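Local coordinates for SnoaL-like domain-containing protein (Sphaerobacter thermophilus, PDB 5TGN) that is of unknown function but has a SnoaL-like, NTF2-type fold and may, like relatives of this family, act on or bind a small molecule, at residues A[13-22]-A[50-61]; A[27-38]-A[100-108]. All coordinates share one frame; numbering follows the deposited sequence.

Contact 1. Residues A[13-22]-A[50-61]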
loop_
_atom_site.group_PDB
_atom_site.type_symbol
_atom_site.label_atom_id
_atom_site.label_comp_id
_atom_site.label_asym_id
_atom_site.label_seq_id
_atom_site.Cartn_x
_atom_site.Cartn_y
_atom_site.Cartn_z
ATOM N N TYR A 13 11.166 -17.266 5.206
ATOM C CA TYR A 13 10.713 -16.136 4.400
ATOM C C TYR A 13 11.236 -14.835 4.985
ATOM O O TYR A 13 11.859 -14.033 4.290
ATOM C CB TYR A 13 9.177 -16.120 4.305
ATOM C CG TYR A 13 8.695 -14.852 3.602
ATOM C CD1 TYR A 13 8.559 -14.809 2.214
ATOM C CD2 TYR A 13 8.452 -13.678 4.322
ATOM C CE1 TYR A 13 8.153 -13.639 1.563
ATOM C CE2 TYR A 13 8.034 -12.506 3.678
ATOM C CZ TYR A 13 7.901 -12.501 2.305
ATOM O OH TYR A 13 7.522 -11.338 1.667
ATOM N N ILE A 14 11.064 -14.646 6.294
ATOM C CA ILE A 14 11.593 -13.445 6.937
ATOM C C ILE A 14 13.106 -13.356 6.757
ATOM O O ILE A 14 13.658 -12.277 6.521
ATOM C CB ILE A 14 11.209 -13.424 8.433
ATOM C CG1 ILE A 14 9.695 -13.443 8.612
ATOM C CG2 ILE A 14 11.819 -12.175 9.138
ATOM C CD1 ILE A 14 8.989 -12.156 8.049
ATOM N N SER A 15 13.808 -14.475 6.907
ATOM C CA SER A 15 15.264 -14.411 6.792
ATOM C C SER A 15 15.668 -13.988 5.384
ATOM O O SER A 15 16.596 -13.184 5.202
ATOM C CB SER A 15 15.881 -15.766 7.162
ATOM O OG SER A 15 17.293 -15.729 7.082
ATOM N N ARG A 16 14.961 -14.502 4.380
ATOM C CA ARG A 16 15.301 -14.210 2.985
ATOM C C ARG A 16 15.003 -12.756 2.630
ATOM O O ARG A 16 15.778 -12.117 1.914
ATOM C CB ARG A 16 14.537 -15.152 2.041
ATOM C CG ARG A 16 14.961 -16.611 2.076
ATOM C CD ARG A 16 16.423 -16.784 1.772
ATOM N NE ARG A 16 17.227 -16.687 2.988
ATOM C CZ ARG A 16 18.427 -16.110 3.066
ATOM N NH1 ARG A 16 18.995 -15.566 1.987
ATOM N NH2 ARG A 16 19.059 -16.069 4.239
ATOM N N VAL A 17 13.898 -12.213 3.145
ATOM C CA VAL A 17 13.568 -10.814 2.898
ATOM C C VAL A 17 14.572 -9.880 3.578
ATOM O O VAL A 17 15.008 -8.886 2.978
ATOM C CB VAL A 17 12.116 -10.540 3.330
ATOM C CG1 VAL A 17 11.855 -9.044 3.408
ATOM C CG2 VAL A 17 11.176 -11.192 2.339
ATOM N N ASN A 18 15.001 -10.200 4.815
ATOM C CA ASN A 18 16.091 -9.424 5.429
ATOM C C ASN A 18 17.358 -9.456 4.591
ATOM O O ASN A 18 18.160 -8.515 4.637
ATOM C CB ASN A 18 16.408 -9.946 6.833
ATOM C CG ASN A 18 15.430 -9.441 7.860
ATOM O OD1 ASN A 18 15.073 -8.270 7.835
ATOM N ND2 ASN A 18 14.979 -10.311 8.753
ATOM N N GLY A 19 17.580 -10.537 3.849
ATOM C CA GLY A 19 18.736 -10.631 2.988
ATOM C C GLY A 19 18.528 -10.069 1.599
ATOM O O GLY A 19 19.396 -10.253 0.744
ATOM N N ARG A 20 17.400 -9.402 1.353
ATOM C CA ARG A 20 17.019 -8.850 0.051
ATOM C C ARG A 20 16.899 -9.930 -1.028
ATOM O O ARG A 20 16.919 -9.626 -2.225
ATOM C CB ARG A 20 17.999 -7.758 -0.397
ATOM C CG ARG A 20 18.182 -6.633 0.615
ATOM C CD ARG A 20 18.159 -5.265 -0.053
ATOM N NE ARG A 20 16.870 -5.026 -0.690
ATOM C CZ ARG A 20 16.486 -3.866 -1.210
ATOM N NH1 ARG A 20 17.294 -2.810 -1.177
ATOM N NH2 ARG A 20 15.287 -3.769 -1.764
ATOM N N ASP A 21 16.741 -11.186 -0.619
ATOM C CA ASP A 21 16.962 -12.328 -1.501
ATOM C C ASP A 21 15.622 -12.714 -2.110
ATOM O O ASP A 21 14.928 -13.604 -1.628
ATOM C CB ASP A 21 17.611 -13.455 -0.716
ATOM C CG ASP A 21 17.851 -14.692 -1.547
ATOM O OD1 ASP A 21 17.635 -14.670 -2.784
ATOM O OD2 ASP A 21 18.247 -15.703 -0.949
ATOM N N GLY A 22 15.257 -12.043 -3.207
ATOM C CA GLY A 22 13.952 -12.298 -3.814
ATOM C C GLY A 22 13.807 -13.706 -4.364
ATOM O O GLY A 22 12.729 -14.309 -4.278
ATOM N N ALA A 50 9.268 -12.369 -6.774
ATOM C CA ALA A 50 10.624 -11.834 -6.736
ATOM C C ALA A 50 10.625 -10.333 -6.968
ATOM O O ALA A 50 11.357 -9.602 -6.300
ATOM C CB ALA A 50 11.507 -12.537 -7.771
ATOM N N ALA A 51 9.799 -9.858 -7.906
ATOM C CA ALA A 51 9.743 -8.431 -8.209
ATOM C C ALA A 51 9.230 -7.642 -7.017
ATOM O O ALA A 51 9.768 -6.574 -6.691
ATOM C CB ALA A 51 8.839 -8.190 -9.432
ATOM N N PHE A 52 8.167 -8.139 -6.370
ATOM C CA PHE A 52 7.651 -7.470 -5.185
ATOM C C PHE A 52 8.732 -7.319 -4.127
ATOM O O PHE A 52 8.931 -6.233 -3.566
ATOM C CB PHE A 52 6.454 -8.246 -4.629
ATOM C CG PHE A 52 6.018 -7.779 -3.265
ATOM C CD1 PHE A 52 5.270 -6.600 -3.119
ATOM C CD2 PHE A 52 6.343 -8.523 -2.129
ATOM C CE1 PHE A 52 4.871 -6.156 -1.819
ATOM C CE2 PHE A 52 5.928 -8.106 -0.852
ATOM C CZ PHE A 52 5.179 -6.927 -0.713
ATOM N N ILE A 53 9.453 -8.408 -3.845
ATOM C CA ILE A 53 10.459 -8.390 -2.794
ATOM C C ILE A 53 11.603 -7.455 -3.150
ATOM O O ILE A 53 12.080 -6.702 -2.298
ATOM C CB ILE A 53 10.952 -9.823 -2.539
ATOM C CG1 ILE A 53 9.840 -10.585 -1.808
ATOM C CG2 ILE A 53 12.276 -9.830 -1.761
ATOM C CD1 ILE A 53 10.133 -11.986 -1.669
ATOM N N GLU A 54 12.045 -7.470 -4.411
ATOM C CA GLU A 54 13.117 -6.585 -4.850
ATOM C C GLU A 54 12.709 -5.111 -4.812
ATOM O O GLU A 54 13.579 -4.241 -4.719
ATOM C CB GLU A 54 13.573 -6.991 -6.263
ATOM C CG GLU A 54 14.603 -8.140 -6.223
ATOM C CD GLU A 54 14.637 -9.015 -7.488
ATOM O OE1 GLU A 54 15.446 -9.973 -7.501
ATOM O OE2 GLU A 54 13.860 -8.766 -8.450
ATOM N N ALA A 55 11.411 -4.809 -4.857
ATOM C CA ALA A 55 10.952 -3.422 -4.824
ATOM C C ALA A 55 10.974 -2.795 -3.423
ATOM O O ALA A 55 10.791 -1.570 -3.308
ATOM C CB ALA A 55 9.544 -3.348 -5.418
ATOM N N ALA A 56 11.218 -3.591 -2.372
ATOM C CA ALA A 56 11.262 -3.090 -0.995
ATOM C C ALA A 56 12.458 -2.166 -0.766
ATOM O O ALA A 56 13.531 -2.373 -1.335
ATOM C CB ALA A 56 11.352 -4.263 -0.010
ATOM N N PRO A 57 12.311 -1.153 0.082
ATOM C CA PRO A 57 13.479 -0.359 0.492
ATOM C C PRO A 57 14.385 -1.183 1.384
ATOM O O PRO A 57 13.922 -2.161 1.987
ATOM C CB PRO A 57 12.851 0.802 1.275
ATOM C CG PRO A 57 11.582 0.228 1.824
ATOM C CD PRO A 57 11.070 -0.693 0.748
ATOM N N PRO A 58 15.685 -0.842 1.476
ATOM C CA PRO A 58 16.507 -1.385 2.566
ATOM C C PRO A 58 15.762 -1.303 3.887
ATOM O O PRO A 58 15.284 -0.232 4.285
ATOM C CB PRO A 58 17.748 -0.485 2.553
ATOM C CG PRO A 58 17.853 -0.060 1.130
ATOM C CD PRO A 58 16.450 0.080 0.617
ATOM N N ALA A 59 15.611 -2.448 4.541
ATOM C CA ALA A 59 14.824 -2.545 5.760
ATOM C C ALA A 59 15.282 -3.780 6.508
ATOM O O ALA A 59 15.833 -4.707 5.916
ATOM C CB ALA A 59 13.323 -2.617 5.444
ATOM N N THR A 60 15.075 -3.789 7.822
ATOM C CA THR A 60 15.268 -5.005 8.594
ATOM C C THR A 60 13.972 -5.354 9.306
ATOM O O THR A 60 13.267 -4.472 9.809
ATOM C CB THR A 60 16.408 -4.880 9.625
ATOM O OG1 THR A 60 16.047 -3.916 10.620
ATOM C CG2 THR A 60 17.693 -4.457 8.954
ATOM N N THR A 61 13.665 -6.644 9.338
ATOM C CA THR A 61 12.442 -7.176 9.916
ATOM C C THR A 61 12.813 -7.965 11.158
ATOM O O THR A 61 13.446 -9.018 11.048
ATOM C CB THR A 61 11.729 -8.079 8.914
ATOM O OG1 THR A 61 11.443 -7.350 7.717
ATOM C CG2 THR A 61 10.464 -8.623 9.525
HETATM O O HOH W 1 18.301 -6.517 6.704
HETATM O O HOH W 2 16.684 -10.602 -5.485
#

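Contact 2. Residues A[27-38]-A[100-108]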
loop_
_atom_site.group_PDB
_atom_site.type_symbol
_atom_site.label_atom_id
_atom_site.label_comp_id
_atom_site.label_asym_id
_atom_site.label_seq_id
_atom_site.Cartn_x
_atom_site.Cartn_y
_atom_site.Cartn_z
ATOM N N ALA A 27 11.459 -19.157 -3.930
ATOM C CA ALA A 27 11.559 -20.620 -3.879
ATOM C C ALA A 27 10.753 -21.233 -2.736
ATOM O O ALA A 27 10.478 -22.442 -2.769
ATOM C CB ALA A 27 13.029 -21.072 -3.749
ATOM N N LEU A 28 10.366 -20.442 -1.725
ATOM C CA LEU A 28 9.492 -20.965 -0.682
ATOM C C LEU A 28 8.040 -21.094 -1.113
ATOM O O LEU A 28 7.241 -21.673 -0.368
ATOM C CB LEU A 28 9.532 -20.075 0.555
ATOM C CG LEU A 28 10.926 -19.807 1.093
ATOM C CD1 LEU A 28 10.783 -18.752 2.184
ATOM C CD2 LEU A 28 11.589 -21.106 1.622
ATOM N N PHE A 29 7.665 -20.579 -2.270
ATOM C CA PHE A 29 6.266 -20.573 -2.680
ATOM C C PHE A 29 6.000 -21.671 -3.710
ATOM O O PHE A 29 6.889 -22.061 -4.471
ATOM C CB PHE A 29 5.877 -19.218 -3.282
ATOM C CG PHE A 29 5.786 -18.113 -2.286
ATOM C CD1 PHE A 29 4.553 -17.589 -1.919
ATOM C CD2 PHE A 29 6.934 -17.565 -1.739
ATOM C CE1 PHE A 29 4.455 -16.521 -1.008
ATOM C CE2 PHE A 29 6.858 -16.490 -0.810
ATOM C CZ PHE A 29 5.613 -15.972 -0.436
ATOM N N ALA A 30 4.760 -22.154 -3.723
ATOM C CA ALA A 30 4.273 -22.962 -4.835
ATOM C C ALA A 30 4.350 -22.164 -6.135
ATOM O O ALA A 30 4.350 -20.926 -6.145
ATOM C CB ALA A 30 2.828 -23.421 -4.601
ATOM N N GLN A 31 4.401 -22.897 -7.243
ATOM C CA GLN A 31 4.502 -22.262 -8.550
ATOM C C GLN A 31 3.360 -21.285 -8.787
ATOM O O GLN A 31 3.549 -20.239 -9.412
ATOM C CB GLN A 31 4.534 -23.335 -9.652
ATOM C CG GLN A 31 4.604 -22.761 -11.051
ATOM C CD GLN A 31 4.710 -23.831 -12.163
ATOM O OE1 GLN A 31 4.429 -25.026 -11.949
ATOM N NE2 GLN A 31 5.104 -23.386 -13.367
ATOM N N ASP A 32 2.158 -21.622 -8.326
ATOM C CA ASP A 32 1.022 -20.712 -8.384
ATOM C C ASP A 32 0.752 -20.044 -7.041
ATOM O O ASP A 32 -0.368 -19.599 -6.796
ATOM C CB ASP A 32 -0.225 -21.453 -8.877
ATOM C CG ASP A 32 -0.507 -22.710 -8.082
ATOM O OD1 ASP A 32 0.318 -23.056 -7.215
ATOM O OD2 ASP A 32 -1.539 -23.372 -8.332
ATOM N N GLY A 33 1.755 -19.976 -6.166
ATOM C CA GLY A 33 1.597 -19.295 -4.899
ATOM C C GLY A 33 1.564 -17.793 -5.113
ATOM O O GLY A 33 1.854 -17.285 -6.196
ATOM N N GLU A 34 1.196 -17.059 -4.069
ATOM C CA GLU A 34 1.043 -15.629 -4.267
ATOM C C GLU A 34 1.280 -14.847 -2.984
ATOM O O GLU A 34 1.119 -15.355 -1.867
ATOM C CB GLU A 34 -0.350 -15.301 -4.799
ATOM C CG GLU A 34 -1.420 -15.596 -3.788
ATOM C CD GLU A 34 -2.813 -15.505 -4.368
ATOM O OE1 GLU A 34 -2.960 -15.656 -5.605
ATOM O OE2 GLU A 34 -3.765 -15.296 -3.579
ATOM N N ILE A 35 1.591 -13.565 -3.173
ATOM C CA ILE A 35 1.607 -12.582 -2.095
ATOM C C ILE A 35 0.490 -11.582 -2.356
ATOM O O ILE A 35 0.343 -11.087 -3.482
ATOM C CB ILE A 35 2.951 -11.850 -2.008
ATOM C CG1 ILE A 35 4.075 -12.836 -1.689
ATOM C CG2 ILE A 35 2.883 -10.745 -0.946
ATOM C CD1 ILE A 35 5.440 -12.157 -1.606
ATOM N N ILE A 36 -0.301 -11.292 -1.332
ATOM C CA ILE A 36 -1.298 -10.219 -1.402
ATOM C C ILE A 36 -0.769 -9.096 -0.532
ATOM O O ILE A 36 -0.492 -9.305 0.663
ATOM C CB ILE A 36 -2.678 -10.669 -0.907
ATOM C CG1 ILE A 36 -3.036 -12.057 -1.465
ATOM C CG2 ILE A 36 -3.745 -9.583 -1.241
ATOM C CD1 ILE A 36 -4.581 -12.410 -1.360
ATOM N N ALA A 37 -0.638 -7.922 -1.104
ATOM C CA ALA A 37 0.018 -6.851 -0.367
ATOM C C ALA A 37 -0.726 -5.567 -0.685
ATOM O O ALA A 37 -1.564 -5.569 -1.593
ATOM C CB ALA A 37 1.505 -6.763 -0.760
ATOM N N PRO A 38 -0.477 -4.463 0.033
ATOM C CA PRO A 38 -1.187 -3.208 -0.289
ATOM C C PRO A 38 -0.950 -2.755 -1.724
ATOM O O PRO A 38 0.147 -2.897 -2.261
ATOM C CB PRO A 38 -0.586 -2.206 0.698
ATOM C CG PRO A 38 -0.120 -3.021 1.861
ATOM C CD PRO A 38 0.352 -4.332 1.245
ATOM N N ARG A 100 5.057 -25.948 0.784
ATOM C CA ARG A 100 5.334 -24.627 0.225
ATOM C C ARG A 100 4.249 -23.654 0.643
ATOM O O ARG A 100 3.163 -24.055 1.054
ATOM C CB ARG A 100 5.441 -24.646 -1.303
ATOM C CG ARG A 100 6.662 -25.403 -1.795
ATOM C CD ARG A 100 6.821 -25.351 -3.300
ATOM N NE ARG A 100 8.092 -25.937 -3.723
ATOM C CZ ARG A 100 9.128 -25.230 -4.156
ATOM N NH1 ARG A 100 9.030 -23.915 -4.247
ATOM N NH2 ARG A 100 10.248 -25.846 -4.522
ATOM N N ILE A 101 4.550 -22.366 0.506
ATOM C CA ILE A 101 3.579 -21.301 0.763
ATOM C C ILE A 101 2.639 -21.177 -0.426
ATOM O O ILE A 101 3.074 -20.949 -1.563
ATOM C CB ILE A 101 4.276 -19.959 1.042
ATOM C CG1 ILE A 101 5.286 -20.099 2.190
ATOM C CG2 ILE A 101 3.237 -18.913 1.406
ATOM C CD1 ILE A 101 6.343 -18.932 2.249
ATOM N N ARG A 102 1.344 -21.346 -0.169
ATOM C CA ARG A 102 0.341 -21.099 -1.194
ATOM C C ARG A 102 -0.028 -19.624 -1.235
ATOM O O ARG A 102 -0.261 -19.067 -2.315
ATOM C CB ARG A 102 -0.896 -21.958 -0.942
ATOM C CG ARG A 102 -0.602 -23.446 -1.181
ATOM C CD ARG A 102 -1.801 -24.231 -1.723
ATOM N NE ARG A 102 -2.420 -23.557 -2.860
ATOM C CZ ARG A 102 -1.942 -23.592 -4.099
ATOM N NH1 ARG A 102 -2.570 -22.944 -5.069
ATOM N NH2 ARG A 102 -0.837 -24.269 -4.365
ATOM N N ARG A 103 -0.096 -18.977 -0.080
ATOM C CA ARG A 103 -0.427 -17.571 -0.087
ATOM C C ARG A 103 0.200 -16.905 1.124
ATOM O O ARG A 103 0.187 -17.457 2.231
ATOM C CB ARG A 103 -1.945 -17.343 -0.092
ATOM C CG ARG A 103 -2.351 -15.858 0.138
ATOM C CD ARG A 103 -3.863 -15.799 0.419
ATOM N NE ARG A 103 -4.671 -15.934 -0.791
ATOM C CZ ARG A 103 -5.995 -16.069 -0.798
ATOM N NH1 ARG A 103 -6.659 -16.136 0.351
ATOM N NH2 ARG A 103 -6.663 -16.109 -1.947
ATOM N N LEU A 104 0.766 -15.721 0.900
ATOM C CA LEU A 104 1.205 -14.865 1.993
ATOM C C LEU A 104 0.410 -13.569 1.906
ATOM O O LEU A 104 0.394 -12.916 0.857
ATOM C CB LEU A 104 2.718 -14.607 1.930
ATOM C CG LEU A 104 3.197 -13.385 2.730
ATOM C CD1 LEU A 104 2.991 -13.587 4.209
ATOM C CD2 LEU A 104 4.658 -13.063 2.382
ATOM N N THR A 105 -0.299 -13.226 2.984
ATOM C CA THR A 105 -1.036 -11.960 3.065
ATOM C C THR A 105 -0.280 -11.036 4.016
ATOM O O THR A 105 0.094 -11.454 5.116
ATOM C CB THR A 105 -2.470 -12.188 3.573
ATOM O OG1 THR A 105 -3.199 -13.027 2.660
ATOM C CG2 THR A 105 -3.224 -10.860 3.737
ATOM N N ILE A 106 -0.051 -9.793 3.610
ATOM C CA ILE A 106 0.764 -8.872 4.404
ATOM C C ILE A 106 -0.116 -7.701 4.836
ATOM O O ILE A 106 -0.481 -6.856 4.012
ATOM C CB ILE A 106 1.999 -8.384 3.633
ATOM C CG1 ILE A 106 2.743 -9.591 3.058
ATOM C CG2 ILE A 106 2.944 -7.572 4.572
ATOM C CD1 ILE A 106 3.990 -9.196 2.232
ATOM N N ASN A 107 -0.448 -7.645 6.121
ATOM C CA ASN A 107 -1.310 -6.596 6.671
ATOM C C ASN A 107 -0.472 -5.632 7.492
ATOM O O ASN A 107 0.243 -6.057 8.407
ATOM C CB ASN A 107 -2.389 -7.179 7.578
ATOM C CG ASN A 107 -3.409 -8.028 6.832
ATOM O OD1 ASN A 107 -3.927 -7.631 5.796
ATOM N ND2 ASN A 107 -3.741 -9.173 7.397
ATOM N N HIS A 108 -0.578 -4.345 7.192
ATOM C CA HIS A 108 -0.027 -3.338 8.093
ATOM C C HIS A 108 -0.918 -3.200 9.318
ATOM O O HIS A 108 -2.135 -3.042 9.200
ATOM C CB HIS A 108 0.104 -1.989 7.393
ATOM C CG HIS A 108 1.155 -1.971 6.326
ATOM N ND1 HIS A 108 2.228 -1.104 6.347
ATOM C CD2 HIS A 108 1.316 -2.736 5.225
ATOM C CE1 HIS A 108 2.986 -1.317 5.287
ATOM N NE2 HIS A 108 2.453 -2.301 4.589
HETATM O O HOH W 3 -5.941 -13.955 -4.411
#

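Contact 1. Residues A[13-22]-A[50-61]
Ala50 and Gly22 bring their CA atoms to 4.5 Å where two helices pass; the small side chain of one and the missing side chain of the other permit such an approach. Further along, the edge of the Phe52 ring lies near Tyr13 OH. Ile53 then points straight at the first segment, and its two branches divide the work. CG2, anti to the backbone N, rests on Gly22 CA at 3.6 Å, while the extended CG1 arm carries CD1 to Tyr13 CE1 at 4.1 Å and on to Val17 CG2, a branched aliphatic that can touch glycine backbone, ring carbon and valine methyl at once. A water accepts from Gly22 N and lies beside Glu54 OE1, at a modelled distance too short to weigh. Beyond it, the poorly ordered Arg20 has the Pro57-Pro58 peptide over one guanidinium face; its modelled approach to Ala56 O is doubtful. Arg20 itself, with positive phi, completes the Schellman motif that ends helix 6-18. A second water joins Ala59 O to Asn18 O. At Thr61 the carboxamide of Asn18 meets the strand backbone twice: Thr61 N donates to OD1 (2.6 Å, 160°) and ND2 donates to Thr61 O (3.0 Å, 162°), each bond on a lone pair in its carbonyl plane. With a donor and an acceptor side by side, asparagine matches both backbone groups, and the paired bonds fix its amide rotation. The Thr61 and Ile14 side chains cross at about a right angle, their CG2 methyls 3.8 Å apart. A helix end fastened to strand 60-69, outermost within this chain, belongs to the helix-on-curved-sheet architecture of the NTF2-like fold.

Contact 2. Residues A[27-38]-A[100-108]
Strands 33-37 and 103-108 run parallel, their axes 4.7 Å apart at closest and 9° from alignment, laced by backbone bonds such as Leu104 N to Glu34 O and Ile36 N to Leu104 O, both 2.8 Å. A type I turn from Ala30 to Gly33 lets segment 27-38 turn a corner, while 100-108 has a classic beta bulge, Arg102 and Arg103 both facing Asp95; a short separate ladder lies before them, where Ile101 N donates to Leu28 O and Ala30 N to Ile101 O. There Ile101 CB sits over one face of the Phe29 ring, 4.0 Å from its centroid, a CH-pi contact; Leu104 CB meets the ring's edge. A flat aromatic can thus serve two branched aliphatics at once. Ile35 and Leu104 continue this apolar face side by side, and Ile35 CG2 packs on Ile106 CD1 at 3.7 Å. Such a layer, covered by helices 6-18 and 46-54, is the concave side of the NTF2-like curved sheet. On the other face Glu34 and Arg103 point the same way, their carboxylate and guanidinium planes 15° apart. Arg103 NE donates to Glu34 OE2 (3.0 Å) on the anti side, in the guanidinium plane, while Arg44 takes OE1 and Glu91 of the fourth subunit takes Arg103 NH1. Ile36 CD1, 3.6 Å from Arg103 NE, is an apolar methyl that shields one guanidinium face while the charged edge keeps its polar partners. Near the turn, the bent Arg102 makes a weaker salt bridge to Asp32, its NH2 3.3 Å from OD1. Arg100, stretched out from CG to NE, hands NH1 to Phe29 O. Pro38 CG meets the ring of His108, whose NE2 is hydrogen-bonded to a glycerol, probably from the crystallisation liquor.

In the fold
From the N terminus, helix 6-18 supplies the first side of contact 1, and strands 29-30 and 33-37 follow with the first side of contact 2. The chain then returns through helix 46-54 to residues 50-61, closing contact 1 over a 27-residue loop. Only after strands 60-69, 73-81 and 88-97 does 100-108 close contact 2 over 61 residues, so the two loops cross rather than nest. Contact 1 ties the helices to the start of strand 60-69, whereas contact 2 joins strand 33-37 to strand 100-108 inside the sheet, with short strand 29-30 pairing beyond the corner. They meet in the core, where Tyr13 packs on Leu28 and Leu104, and Phe52 on Ile35 and Ala37.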